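PDB 4YBV: uncharacterized protein from Staphylococcus aureus, which is a hot dog-fold thioesterase that probably hydrolyses acyl thioesters such as acyl-CoA. Local coordinates for residues 12-17 and 24-29; 20-25 and 89-94. The protein carries 1 engineered substitution. All coordinates share one frame; numbering follows the deposited sequence.

Contact 1: residues 12-17 and 24-29; sequences EMSIDH and VISMPV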
loop_
_atom_site.group_PDB
_atom_site.type_symbol
_atom_site.label_atom_id
_atom_site.label_comp_id
_atom_site.label_asym_id
_atom_site.label_seq_id
_atom_site.Cartn_x
_atom_site.Cartn_y
_atom_site.Cartn_z
ATOM N N GLU A 12 -2.521 8.577 -24.965
ATOM C CA GLU A 12 -1.440 8.611 -25.979
ATOM C C GLU A 12 -0.193 7.878 -25.490
ATOM O O GLU A 12 0.931 8.409 -25.572
ATOM C CB GLU A 12 -1.084 10.056 -26.338
ATOM C CG GLU A 12 -2.273 10.848 -26.831
ATOM C CD GLU A 12 -1.846 12.136 -27.485
ATOM O OE1 GLU A 12 -0.850 12.118 -28.244
ATOM O OE2 GLU A 12 -2.495 13.163 -27.218
ATOM N N MET A 13 -0.413 6.683 -24.935
ATOM C CA MET A 13 0.670 5.838 -24.426
ATOM C C MET A 13 1.451 5.237 -25.570
ATOM O O MET A 13 0.854 4.801 -26.558
ATOM C CB MET A 13 0.126 4.705 -23.555
ATOM C CG MET A 13 -0.636 5.194 -22.296
ATOM S SD MET A 13 -0.939 3.781 -21.242
ATOM C CE MET A 13 -2.050 4.528 -20.062
ATOM N N SER A 14 2.770 5.180 -25.439
ATOM C CA SER A 14 3.569 4.384 -26.402
ATOM C C SER A 14 4.546 3.457 -25.705
ATOM O O SER A 14 5.212 3.836 -24.743
ATOM C CB SER A 14 4.311 5.288 -27.400
ATOM O OG SER A 14 5.115 6.232 -26.720
ATOM N N ILE A 15 4.571 2.221 -26.165
ATOM C CA ILE A 15 5.495 1.217 -25.666
ATOM C C ILE A 15 6.865 1.488 -26.251
ATOM O O ILE A 15 7.059 1.265 -27.432
ATOM C CB ILE A 15 5.095 -0.204 -26.057
ATOM C CG1 ILE A 15 3.690 -0.536 -25.615
ATOM C CG2 ILE A 15 6.075 -1.219 -25.470
ATOM C CD1 ILE A 15 3.540 -0.365 -24.188
ATOM N N ASP A 16 7.803 1.975 -25.439
ATOM C CA ASP A 16 9.137 2.255 -25.941
ATOM C C ASP A 16 10.018 1.004 -26.004
ATOM O O ASP A 16 10.905 0.924 -26.863
ATOM C CB ASP A 16 9.787 3.337 -25.098
ATOM C CG ASP A 16 9.010 4.627 -25.154
ATOM O OD1 ASP A 16 8.512 5.023 -26.246
ATOM O OD2 ASP A 16 8.832 5.214 -24.090
ATOM N N HIS A 17 9.771 0.044 -25.113
ATOM C CA HIS A 17 10.562 -1.185 -25.047
ATOM C C HIS A 17 9.865 -2.226 -24.194
ATOM O O HIS A 17 9.229 -1.904 -23.168
ATOM C CB HIS A 17 11.971 -0.930 -24.478
ATOM C CG HIS A 17 12.799 -2.172 -24.311
ATOM N ND1 HIS A 17 13.035 -3.063 -25.341
ATOM C CD2 HIS A 17 13.451 -2.673 -23.228
ATOM C CE1 HIS A 17 13.791 -4.053 -24.897
ATOM N NE2 HIS A 17 14.066 -3.840 -23.625
ATOM N N VAL A 24 8.679 -0.716 -20.720
ATOM C CA VAL A 24 8.900 0.709 -20.647
ATOM C C VAL A 24 7.809 1.343 -21.505
ATOM O O VAL A 24 7.761 1.109 -22.722
ATOM C CB VAL A 24 10.350 1.094 -21.133
ATOM C CG1 VAL A 24 10.640 2.578 -20.918
ATOM C CG2 VAL A 24 11.401 0.224 -20.407
ATOM N N ILE A 25 6.915 2.104 -20.867
ATOM C CA ILE A 25 5.843 2.850 -21.574
ATOM C C ILE A 25 5.847 4.306 -21.216
ATOM O O ILE A 25 6.001 4.644 -20.057
ATOM C CB ILE A 25 4.432 2.364 -21.198
ATOM C CG1 ILE A 25 4.393 0.884 -20.990
ATOM C CG2 ILE A 25 3.424 2.762 -22.233
ATOM C CD1 ILE A 25 2.989 0.458 -20.730
ATOM N N SER A 26 5.602 5.178 -22.175
ATOM C CA SER A 26 5.609 6.601 -21.886
ATOM C C SER A 26 4.355 7.290 -22.427
ATOM O O SER A 26 3.574 6.695 -23.192
ATOM C CB SER A 26 6.874 7.272 -22.479
ATOM O OG SER A 26 6.952 7.059 -23.871
ATOM N N MET A 27 4.167 8.542 -22.037
ATOM C CA MET A 27 3.017 9.312 -22.518
ATOM C C MET A 27 3.294 10.775 -22.321
ATOM O O MET A 27 4.074 11.129 -21.432
ATOM C CB MET A 27 1.723 8.888 -21.786
ATOM C CG MET A 27 1.657 9.362 -20.339
ATOM S SD MET A 27 0.188 8.727 -19.442
ATOM C CE MET A 27 0.278 9.669 -17.965
ATOM N N PRO A 28 2.685 11.640 -23.161
ATOM C CA PRO A 28 2.847 13.100 -23.041
ATOM C C PRO A 28 2.050 13.702 -21.882
ATOM O O PRO A 28 0.929 13.295 -21.634
ATOM C CB PRO A 28 2.301 13.634 -24.369
ATOM C CG PRO A 28 1.300 12.610 -24.815
ATOM C CD PRO A 28 1.875 11.272 -24.341
ATOM N N VAL A 29 2.626 14.684 -21.206
ATOM C CA VAL A 29 1.900 15.390 -20.162
ATOM C C VAL A 29 1.130 16.508 -20.841
ATOM O O VAL A 29 1.719 17.534 -21.204
ATOM C CB VAL A 29 2.841 15.943 -19.097
ATOM C CG1 VAL A 29 2.052 16.740 -18.039
ATOM C CG2 VAL A 29 3.620 14.819 -18.464
#
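Ser-26 bonds to Ser-14 through its backbone and to Asp-16 through its side chain. Its N and O exchange hydrogen bonds with Ser-14, Ser-14 N lying 2.8 Å from Ser-26 O. Further along, Val-24 N donates to His-17 O, while Val-24 O receives two N-H groups: Asp-16 N at 2.9 Å, and His-17 N at 3.3 Å from that same Val-24 O, in the carbonyl plane on a lone pair. Two residues thus face one, a classic beta bulge in the antiparallel hairpin of strands 14-19 and 22-28, the first two strands of the hot dog sheet.

Among the side chains, Ser-26 OG donates to Asp-16 OD2 at 2.6 Å, taking the syn lone pair. Asp-16 CG lies beside its own backbone N (chi1 -61°), a position from which the carboxylate reaches Ser-26. Arg-85 NH2 also hydrogen-bonds Ser-26 OG, so that the hydroxyl has two partners.

Apolar contacts occupy the other face. Ile-15 and Ile-25 lie side by side and point the same way, with Ile-15 CD1 3.5 Å from Ile-25 CG1, and both touch Leu-55 of helix 42-60. At the far end Glu-12, which closes a Schellman motif after helix 7-10, crosses Pro-28 at about a right angle, its CB 3.8 Å from Pro-28 CD.

Contact 2: residues 20-25 and 89-94; sequences DGLVVI and TAEIIH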
loop_
_atom_site.group_PDB
_atom_site.type_symbol
_atom_site.label_atom_id
_atom_site.label_comp_id
_atom_site.label_asym_id
_atom_site.label_seq_id
_atom_site.Cartn_x
_atom_site.Cartn_y
_atom_site.Cartn_z
ATOM N N ASP A 20 11.109 -9.803 -21.690
ATOM C CA ASP A 20 10.555 -10.555 -20.567
ATOM C C ASP A 20 10.947 -9.904 -19.233
ATOM O O ASP A 20 12.112 -9.554 -19.028
ATOM C CB ASP A 20 11.006 -12.020 -20.638
ATOM C CG ASP A 20 10.120 -12.850 -21.572
ATOM O OD1 ASP A 20 9.419 -12.252 -22.426
ATOM O OD2 ASP A 20 10.096 -14.094 -21.440
ATOM N N GLY A 21 9.952 -9.667 -18.365
ATOM C CA GLY A 21 10.178 -9.029 -17.074
ATOM C C GLY A 21 10.421 -7.534 -17.120
ATOM O O GLY A 21 10.810 -6.916 -16.110
ATOM N N LEU A 22 10.187 -6.912 -18.272
ATOM C CA LEU A 22 10.480 -5.489 -18.353
ATOM C C LEU A 22 9.579 -4.802 -19.366
ATOM O O LEU A 22 9.430 -5.260 -20.524
ATOM C CB LEU A 22 11.950 -5.263 -18.715
ATOM C CG LEU A 22 12.446 -3.835 -18.902
ATOM C CD1 LEU A 22 12.399 -3.051 -17.578
ATOM C CD2 LEU A 22 13.852 -3.845 -19.511
ATOM N N VAL A 23 8.948 -3.717 -18.924
ATOM C CA VAL A 23 8.144 -2.898 -19.829
ATOM C C VAL A 23 8.434 -1.412 -19.633
ATOM O O VAL A 23 8.446 -0.899 -18.524
ATOM C CB VAL A 23 6.639 -3.160 -19.636
ATOM C CG1 VAL A 23 5.828 -2.264 -20.572
ATOM C CG2 VAL A 23 6.337 -4.606 -19.919
ATOM N N VAL A 24 8.679 -0.716 -20.720
ATOM C CA VAL A 24 8.900 0.709 -20.647
ATOM C C VAL A 24 7.809 1.343 -21.505
ATOM O O VAL A 24 7.761 1.109 -22.722
ATOM C CB VAL A 24 10.350 1.094 -21.133
ATOM C CG1 VAL A 24 10.640 2.578 -20.918
ATOM C CG2 VAL A 24 11.401 0.224 -20.407
ATOM N N ILE A 25 6.915 2.104 -20.867
ATOM C CA ILE A 25 5.843 2.850 -21.574
ATOM C C ILE A 25 5.847 4.306 -21.216
ATOM O O ILE A 25 6.001 4.644 -20.057
ATOM C CB ILE A 25 4.432 2.364 -21.198
ATOM C CG1 ILE A 25 4.393 0.884 -20.990
ATOM C CG2 ILE A 25 3.424 2.762 -22.233
ATOM C CD1 ILE A 25 2.989 0.458 -20.730
ATOM N N THR A 89 8.877 2.605 -16.071
ATOM C CA THR A 89 9.638 1.365 -16.204
ATOM C C THR A 89 9.162 0.352 -15.189
ATOM O O THR A 89 9.296 0.545 -13.968
ATOM C CB THR A 89 11.180 1.590 -16.033
ATOM O OG1 THR A 89 11.607 2.594 -16.940
ATOM C CG2 THR A 89 11.965 0.327 -16.329
ATOM N N ALA A 90 8.540 -0.704 -15.694
ATOM C CA ALA A 90 8.068 -1.789 -14.876
ATOM C C ALA A 90 9.092 -2.940 -14.944
ATOM O O ALA A 90 9.383 -3.432 -16.022
ATOM C CB ALA A 90 6.702 -2.267 -15.338
ATOM N N GLU A 91 9.608 -3.368 -13.796
ATOM C CA GLU A 91 10.496 -4.541 -13.759
ATOM C C GLU A 91 9.900 -5.570 -12.819
ATOM O O GLU A 91 9.500 -5.226 -11.702
ATOM C CB GLU A 91 11.909 -4.160 -13.299
ATOM C CG GLU A 91 12.443 -2.840 -13.856
ATOM C CD GLU A 91 13.750 -2.396 -13.183
ATOM O OE1 GLU A 91 14.432 -3.261 -12.590
ATOM O OE2 GLU A 91 14.087 -1.188 -13.243
ATOM N N ILE A 92 9.817 -6.828 -13.249
ATOM C CA ILE A 92 9.218 -7.841 -12.390
ATOM C C ILE A 92 10.114 -8.152 -11.170
ATOM O O ILE A 92 11.340 -8.142 -11.261
ATOM C CB ILE A 92 8.903 -9.127 -13.169
ATOM C CG1 ILE A 92 7.962 -9.992 -12.355
ATOM C CG2 ILE A 92 10.246 -9.876 -13.590
ATOM C CD1 ILE A 92 7.209 -10.995 -13.128
ATOM N N ILE A 93 9.480 -8.384 -10.027
ATOM C CA ILE A 93 10.138 -8.673 -8.742
ATOM C C ILE A 93 9.957 -10.139 -8.458
ATOM O O ILE A 93 10.825 -10.794 -7.915
ATOM C CB ILE A 93 9.517 -7.899 -7.501
ATOM C CG1 ILE A 93 9.353 -6.401 -7.728
ATOM C CG2 ILE A 93 10.333 -8.109 -6.223
ATOM C CD1 ILE A 93 8.618 -5.725 -6.568
ATOM N N HIS A 94 8.748 -10.611 -8.708
ATOM C CA HIS A 94 8.395 -11.990 -8.455
ATOM C C HIS A 94 7.531 -12.483 -9.592
ATOM O O HIS A 94 6.621 -11.790 -10.040
ATOM C CB HIS A 94 7.654 -12.122 -7.126
ATOM C CG HIS A 94 7.182 -13.508 -6.833
ATOM N ND1 HIS A 94 8.048 -14.559 -6.631
ATOM C CD2 HIS A 94 5.934 -14.018 -6.703
ATOM C CE1 HIS A 94 7.353 -15.659 -6.395
ATOM N NE2 HIS A 94 6.070 -15.356 -6.431
#
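Val-23 and Ala-90 form the hydrogen-bonded pair at the middle of this contact, each giving its N-H to the other's carbonyl. Ala-90 N reaches Val-23 O at 2.8 Å, and Val-23 N reaches Ala-90 O at 2.9 Å. A third bond, from Ile-92 N to Gly-21 O at 3.0 Å, has its donor tilted 35° from the carbonyl plane; Gly-21 lies just ahead of strand 22-28.

On the face shared by Leu-22, Val-24, Thr-89 and Glu-91, Leu-22 CD1 reaches the other strand. Leu-22 CG is anti to the backbone N (chi1 178°), and chi2 of 66° then turns CD1 toward strand 85-95. There CD1 sits by the backbone, 3.4 Å from Ala-90 O. It also rests 3.6 Å from Thr-89 CG2 and 3.7 Å from Glu-91 CG, meeting the aliphatic part of the glutamate rather than its carboxylate. Thr-89 and Val-24 run side by side in the same direction, and CG2 of Thr-89 touches both Leu-22 CD1 and, more loosely, Val-24 CG2.

Beside Gly-21, Ile-92 CG2 packs 3.6 Å from Gly-21 CA. Gly-21 has a positive phi, a conformation that favours glycine.

Beyond this shell, Ile-92 also touches Leu-60 of helix 42-60, and Ala-90 packs on Trp-102 and Ile-104 of strand 99-107. After Ile-92 the chain turns a corner through a classic beta bulge, in which Ile-93 and His-94 both face Val-101, and the ring of His-94 meets that of His-79 of a second subunit nearly perpendicularly. Such an antiparallel sheet, curved about one long central helix, is the hallmark of the hot dog fold of the thioesterase superfamily.

In the fold
Strand 22-28 is common to both contacts: it pairs with strand 14-19 in contact 1 and with strand 85-95 in contact 2, so three strands that neighbour one another in the sheet are joined side by side. The contact centres are about 14 Å apart, and each lies about 9 Å from the centre of the chain. Val-24 and Ile-25 are shared by the two contacts. The two contacts also touch directly, His-17 CD2 lying 3.9 Å from Leu-22 CD2. Contact 1 pairs residues close in sequence; contact 2 brings together segments separated by 63 residues that include the central helix 42-60.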